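Local coordinates for protein L-aspartate semialdehyde sulfurtransferase (Methanocaldococcus jannaschii, PDB 3KPC) that probably condenses sulfide with aspartate semialdehyde to form homocysteine, and in this C-terminal CBS domain pair binds S-adenosylmethionine and 5'-methylthioadenosine, at residues Pro13-Ser18 and His36-Asp41; Gly44-Ile49 and Arg105-Ile110. All coordinates share one frame; numbering follows the deposited sequence.

Contact 1 (Pro13-Ser18 and His36-Asp41); sequences PITAHS and HLPIVD. With MTA (5'-deoxy-5'-methylthioadenosine), chain C.
Ala16 and Ile39 face each other in a single beta bridge that lays the loop ahead of helix 22-32 against strand 36-40 of the first CBS motif. Ala16 N donates to Pro38 O (3.1 Å) and Val40 N to Ala16 O (2.8 Å), so both backbone polar groups of Ala16 are used. A methyl suits this buried place: Ala16 CB lies 4.0 Å from Leu37 CD2, while Leu37 CD1 lies 4.2 Å from Ile14 CG2, earlier in the same loop. Leu37 gets there with CG anti to its backbone N (chi1 -175°), and helix 22-32 covers the same leucine through Ile28 and Leu29.

At the ligand end, the backbone of Ile14 reads the adenine of 5'-methylthioadenosine: Ile14 N donates to N1, and the amino N6 gives one hydrogen to Ile14 O (2.9 Å) and the other to His36 O. Pro38, which has no N-H to offer, sets its CD close to the same amino group. Asp115 and Ser10 also hydrogen-bond the ligand.

At the outer end, a water bridges Ser18 N and Val40 O. His17 ND1 also donates to this carbonyl; the oxygen lies near the imidazole plane, while ND1 stands above the carbonyl plane, 3.0 Å from Val40 O.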
# COMPACT_ATOMS: atom_id res chain seq x y z
N PRO A 13 -8.45 -7.42 14.09
CA PRO A 13 -7.83 -7.75 12.82
C PRO A 13 -8.83 -8.43 11.89
O PRO A 13 -9.67 -9.21 12.33
CB PRO A 13 -6.72 -8.72 13.22
CG PRO A 13 -7.19 -9.36 14.47
CD PRO A 13 -8.08 -8.37 15.17
N ILE A 14 -8.75 -8.09 10.61
CA ILE A 14 -9.49 -8.80 9.57
C ILE A 14 -8.56 -9.87 9.03
O ILE A 14 -7.48 -9.56 8.52
CB ILE A 14 -9.94 -7.84 8.43
CG1 ILE A 14 -10.79 -6.68 8.98
CG2 ILE A 14 -10.69 -8.61 7.34
CD1 ILE A 14 -12.06 -7.08 9.72
N THR A 15 -8.96 -11.14 9.15
CA THR A 15 -8.13 -12.26 8.69
C THR A 15 -8.96 -13.22 7.85
O THR A 15 -10.19 -13.10 7.78
CB THR A 15 -7.51 -13.05 9.87
OG1 THR A 15 -8.55 -13.64 10.66
CG2 THR A 15 -6.64 -12.15 10.74
N ALA A 16 -8.29 -14.19 7.22
CA ALA A 16 -8.99 -15.23 6.48
C ALA A 16 -8.21 -16.54 6.55
O ALA A 16 -7.03 -16.56 6.88
CB ALA A 16 -9.20 -14.81 5.03
N HIS A 17 -8.89 -17.63 6.23
CA HIS A 17 -8.25 -18.93 6.09
C HIS A 17 -7.72 -19.10 4.66
O HIS A 17 -8.17 -18.40 3.74
CB HIS A 17 -9.23 -20.05 6.48
CG HIS A 17 -9.72 -19.93 7.89
ND1 HIS A 17 -8.87 -19.90 8.97
CD2 HIS A 17 -10.97 -19.83 8.40
CE1 HIS A 17 -9.57 -19.78 10.08
NE2 HIS A 17 -10.85 -19.73 9.77
N SER A 18 -6.78 -20.02 4.47
CA SER A 18 -6.07 -20.16 3.19
C SER A 18 -6.90 -20.81 2.08
O SER A 18 -6.49 -20.81 0.91
CB SER A 18 -4.77 -20.95 3.38
OG SER A 18 -5.02 -22.32 3.61
N HIS A 36 -4.23 -5.33 3.17
CA HIS A 36 -3.55 -6.44 3.85
C HIS A 36 -4.51 -7.44 4.44
O HIS A 36 -5.49 -7.07 5.10
CB HIS A 36 -2.63 -5.93 4.96
CG HIS A 36 -1.60 -4.97 4.49
ND1 HIS A 36 -1.87 -3.63 4.30
CD2 HIS A 36 -0.31 -5.15 4.12
CE1 HIS A 36 -0.78 -3.03 3.84
NE2 HIS A 36 0.18 -3.93 3.72
N LEU A 37 -4.22 -8.72 4.22
CA LEU A 37 -5.06 -9.80 4.71
C LEU A 37 -4.19 -10.92 5.27
O LEU A 37 -3.73 -11.79 4.52
CB LEU A 37 -5.98 -10.31 3.60
CG LEU A 37 -7.02 -11.37 3.99
CD1 LEU A 37 -8.03 -10.84 5.01
CD2 LEU A 37 -7.73 -11.90 2.75
N PRO A 38 -3.94 -10.89 6.60
CA PRO A 38 -3.27 -12.01 7.25
C PRO A 38 -4.07 -13.30 7.05
O PRO A 38 -5.29 -13.29 7.19
CB PRO A 38 -3.27 -11.60 8.73
CG PRO A 38 -3.36 -10.11 8.71
CD PRO A 38 -4.24 -9.80 7.54
N ILE A 39 -3.37 -14.38 6.72
CA ILE A 39 -3.98 -15.69 6.55
C ILE A 39 -3.66 -16.52 7.80
O ILE A 39 -2.50 -16.59 8.21
CB ILE A 39 -3.47 -16.41 5.28
CG1 ILE A 39 -3.61 -15.51 4.04
CG2 ILE A 39 -4.17 -17.75 5.08
CD1 ILE A 39 -5.05 -15.08 3.70
N VAL A 40 -4.69 -17.10 8.40
CA VAL A 40 -4.53 -17.83 9.66
C VAL A 40 -5.07 -19.25 9.54
O VAL A 40 -5.93 -19.53 8.70
CB VAL A 40 -5.22 -17.10 10.85
CG1 VAL A 40 -4.53 -15.77 11.14
CG2 VAL A 40 -6.72 -16.90 10.60
N ASP A 41 -4.54 -20.15 10.37
CA ASP A 41 -5.02 -21.52 10.42
C ASP A 41 -6.31 -21.62 11.24
O ASP A 41 -6.86 -20.60 11.67
CB ASP A 41 -3.92 -22.49 10.90
CG ASP A 41 -3.55 -22.30 12.38
OD1 ASP A 41 -4.26 -21.59 13.12
OD2 ASP A 41 -2.52 -22.89 12.79
CS MTA C . -4.12 -1.97 4.48
S5' MTA C . -4.02 -0.20 4.58
C5' MTA C . -5.71 0.13 5.26
C4' MTA C . -5.75 0.64 6.74
O4' MTA C . -6.74 -0.13 7.49
C2' MTA C . -4.60 -0.62 8.49
O2' MTA C . -4.21 -0.17 9.86
C3' MTA C . -4.40 0.47 7.44
O3' MTA C . -3.98 1.75 8.08
C1' MTA C . -6.07 -1.03 8.43
N9 MTA C . -5.96 -2.47 8.03
C8 MTA C . -5.20 -2.99 7.05
N7 MTA C . -5.35 -4.31 7.00
C5 MTA C . -6.20 -4.65 7.96
C6 MTA C . -6.74 -5.85 8.40
N6 MTA C . -6.40 -7.00 7.81
N1 MTA C . -7.59 -5.84 9.44
C2 MTA C . -7.94 -4.71 10.03
N3 MTA C . -7.45 -3.54 9.64
C4 MTA C . -6.58 -3.48 8.61
O HOH W 1 -5.89 -21.49 6.78

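Contact 2 (Gly44-Ile49 and Arg105-Ile110); sequences GKLVGI and RRVVGI. With MTA (5'-deoxy-5'-methylthioadenosine), chain C; SAM (S-adenosylmethionine), chain B.
The two CBS motifs of the pair, related by approximate twofold symmetry, meet here where the turns leading into strands 46-51 and 107-112 touch. A single beta bridge joins Lys45 to Arg106, and its direct hydrogen bond runs from Leu46 N to Arg105 O (2.8 Å, 166° at the hydrogen). The counterpart position is wider and is filled by a water, which donates to Gly44 O (2.7 Å) and accepts from Val107 N (3.0 Å).

Gly44 and Arg105 occupy equivalent places, both with positive phi (78° and 69°). Glycine suits the first because a CB there would collide with Arg106 NH1. Arg105 lies along Leu46, with CG 3.7 Å from Leu46 CB, and its chain runs extended from CG to NE, bringing the guanidinium under Leu46 CD2, which rests over one face, offset from its middle. Arg105 NH2 also donates to Val74 O. With an alanine at Arg105, Val74 O would probably be left without this donor and Leu46 without the flat group beneath its CD2.

Leu46 suits a buried seam: its CD1 reaches across to Val107 CG2 (3.9 Å), joining one motif to the other. At the exposed edge of the contact two donors of like charge come close, Lys45 NZ and Arg106 NH2 at 3.0 Å, an approach that is not a hydrogen bond and probably costs some repulsion.

Farther along the strands, the branched Ile49 and Ile110 each apply a methyl to a different nucleoside: Ile49 CG2 lies 3.8 Å from C5 of S-adenosylmethionine, and Ile110 CG2 3.3 Å from C5 of 5'-methylthioadenosine.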
# COMPACT_ATOMS: atom_id res chain seq x y z
N GLY A 44 -6.44 -19.87 14.52
CA GLY A 44 -6.18 -18.43 14.48
C GLY A 44 -4.71 -18.02 14.45
O GLY A 44 -4.39 -16.84 14.62
N LYS A 45 -3.82 -18.98 14.21
CA LYS A 45 -2.39 -18.69 14.17
C LYS A 45 -1.92 -18.36 12.76
O LYS A 45 -2.34 -18.99 11.79
CB LYS A 45 -1.59 -19.84 14.80
CG LYS A 45 -1.90 -19.99 16.29
CD LYS A 45 -1.39 -21.29 16.89
CE LYS A 45 -1.77 -21.38 18.38
NZ LYS A 45 -3.25 -21.36 18.59
N LEU A 46 -1.05 -17.35 12.65
CA LEU A 46 -0.58 -16.84 11.36
C LEU A 46 0.15 -17.89 10.51
O LEU A 46 1.08 -18.55 10.99
CB LEU A 46 0.33 -15.63 11.58
CG LEU A 46 0.73 -14.75 10.40
CD1 LEU A 46 -0.47 -14.03 9.80
CD2 LEU A 46 1.77 -13.73 10.84
N VAL A 47 -0.28 -18.04 9.26
CA VAL A 47 0.38 -18.95 8.31
C VAL A 47 0.90 -18.24 7.05
O VAL A 47 1.74 -18.78 6.32
CB VAL A 47 -0.51 -20.16 7.92
CG1 VAL A 47 -0.80 -21.04 9.13
CG2 VAL A 47 -1.81 -19.70 7.25
N GLY A 48 0.40 -17.03 6.79
CA GLY A 48 0.83 -16.27 5.63
C GLY A 48 0.18 -14.90 5.56
O GLY A 48 -0.57 -14.52 6.46
N ILE A 49 0.48 -14.16 4.50
CA ILE A 49 -0.16 -12.86 4.26
C ILE A 49 -0.43 -12.65 2.77
O ILE A 49 0.37 -13.03 1.91
CB ILE A 49 0.66 -11.68 4.88
CG1 ILE A 49 -0.19 -10.39 4.94
CG2 ILE A 49 1.99 -11.48 4.15
CD1 ILE A 49 0.42 -9.26 5.77
N ARG A 105 1.71 -16.62 17.97
CA ARG A 105 1.41 -16.29 16.56
C ARG A 105 -0.08 -16.05 16.23
O ARG A 105 -0.48 -16.09 15.06
CB ARG A 105 2.10 -17.27 15.57
CG ARG A 105 2.68 -16.56 14.30
CD ARG A 105 3.56 -17.55 13.44
NE ARG A 105 4.00 -16.96 12.15
CZ ARG A 105 4.98 -16.05 12.02
NH1 ARG A 105 5.66 -15.59 13.10
NH2 ARG A 105 5.29 -15.60 10.80
N ARG A 106 -0.88 -15.76 17.25
CA ARG A 106 -2.26 -15.33 17.04
C ARG A 106 -2.29 -13.85 16.63
O ARG A 106 -1.57 -13.04 17.22
CB ARG A 106 -3.04 -15.54 18.34
CG ARG A 106 -4.54 -15.29 18.24
CD ARG A 106 -5.20 -15.74 19.53
NE ARG A 106 -4.90 -17.15 19.83
CZ ARG A 106 -5.62 -18.18 19.39
NH1 ARG A 106 -6.68 -17.97 18.62
NH2 ARG A 106 -5.27 -19.41 19.71
N VAL A 107 -3.10 -13.50 15.63
CA VAL A 107 -3.16 -12.13 15.12
C VAL A 107 -4.08 -11.26 15.97
O VAL A 107 -5.26 -11.56 16.14
CB VAL A 107 -3.58 -12.07 13.63
CG1 VAL A 107 -3.56 -10.63 13.12
CG2 VAL A 107 -2.66 -12.93 12.78
N VAL A 108 -3.52 -10.18 16.51
CA VAL A 108 -4.27 -9.27 17.37
C VAL A 108 -4.49 -7.90 16.72
O VAL A 108 -5.24 -7.07 17.26
CB VAL A 108 -3.61 -9.14 18.78
CG1 VAL A 108 -3.56 -10.51 19.47
CG2 VAL A 108 -2.21 -8.54 18.68
N GLY A 109 -3.86 -7.66 15.58
CA GLY A 109 -4.06 -6.42 14.84
C GLY A 109 -3.08 -6.30 13.69
O GLY A 109 -2.40 -7.27 13.35
N ILE A 110 -3.01 -5.12 13.09
CA ILE A 110 -2.04 -4.88 12.02
C ILE A 110 -1.61 -3.42 12.03
O ILE A 110 -2.40 -2.52 12.35
CB ILE A 110 -2.59 -5.30 10.62
CG1 ILE A 110 -1.47 -5.27 9.56
CG2 ILE A 110 -3.73 -4.39 10.20
CD1 ILE A 110 -1.71 -6.20 8.37
CS MTA C . -4.12 -1.97 4.48
S5' MTA C . -4.02 -0.20 4.58
C5' MTA C . -5.71 0.13 5.26
C4' MTA C . -5.75 0.64 6.74
O4' MTA C . -6.74 -0.13 7.49
C2' MTA C . -4.60 -0.62 8.49
O2' MTA C . -4.21 -0.17 9.86
C3' MTA C . -4.40 0.47 7.44
O3' MTA C . -3.98 1.75 8.08
C1' MTA C . -6.07 -1.03 8.43
N9 MTA C . -5.96 -2.47 8.03
C8 MTA C . -5.20 -2.99 7.05
N7 MTA C . -5.35 -4.31 7.00
C5 MTA C . -6.20 -4.65 7.96
C6 MTA C . -6.74 -5.85 8.40
N6 MTA C . -6.40 -7.00 7.81
N1 MTA C . -7.59 -5.84 9.44
C2 MTA C . -7.94 -4.71 10.03
N3 MTA C . -7.45 -3.54 9.64
C4 MTA C . -6.58 -3.48 8.61
N SAM B . 7.06 -2.41 -1.43
CA SAM B . 5.93 -3.01 -2.21
C SAM B . 4.87 -3.59 -1.25
O SAM B . 4.99 -3.50 -0.03
OXT SAM B . 3.86 -4.15 -1.68
CB SAM B . 6.43 -4.10 -3.18
CG SAM B . 7.49 -5.02 -2.57
SD SAM B . 6.84 -6.18 -1.32
CE SAM B . 8.28 -7.23 -1.14
C5' SAM B . 5.65 -7.33 -2.10
C4' SAM B . 5.36 -8.56 -1.24
O4' SAM B . 5.37 -8.12 0.14
C3' SAM B . 3.98 -9.20 -1.44
O3' SAM B . 4.17 -10.50 -2.01
C2' SAM B . 3.42 -9.31 -0.02
O2' SAM B . 2.82 -10.59 0.23
C1' SAM B . 4.69 -9.16 0.82
N9 SAM B . 4.40 -8.74 2.21
C8 SAM B . 3.56 -7.77 2.59
N7 SAM B . 3.56 -7.69 3.93
C5 SAM B . 4.41 -8.60 4.39
C6 SAM B . 4.83 -9.00 5.66
N6 SAM B . 4.36 -8.40 6.75
N1 SAM B . 5.72 -10.00 5.78
C2 SAM B . 6.21 -10.61 4.71
N3 SAM B . 5.83 -10.26 3.48
C4 SAM B . 4.94 -9.27 3.30
O HOH W 2 -5.82 -14.56 14.89

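In the fold
Contact 1 works within the first CBS motif, whereas contact 2 joins that motif to the second. Strands 36-40 and 46-51 are neighbours in one antiparallel sheet, where Val47 and Gly48 both face Ile39 in a classic beta bulge, so the strand of contact 1 is hydrogen-bonded directly to the strand of contact 2. Contact 1 is the more buried; contact 2 is mainly a surface contact, with long charged side chains around one buried leucine. Each has a single beta bridge and a bridging water, but contact 1 adds a side-chain hydrogen bond from a histidine, while contact 2 sets a lysine and an arginine near each other. Both reach 5'-methylthioadenosine: contact 1 by backbone polar groups, contact 2 by an apolar methyl.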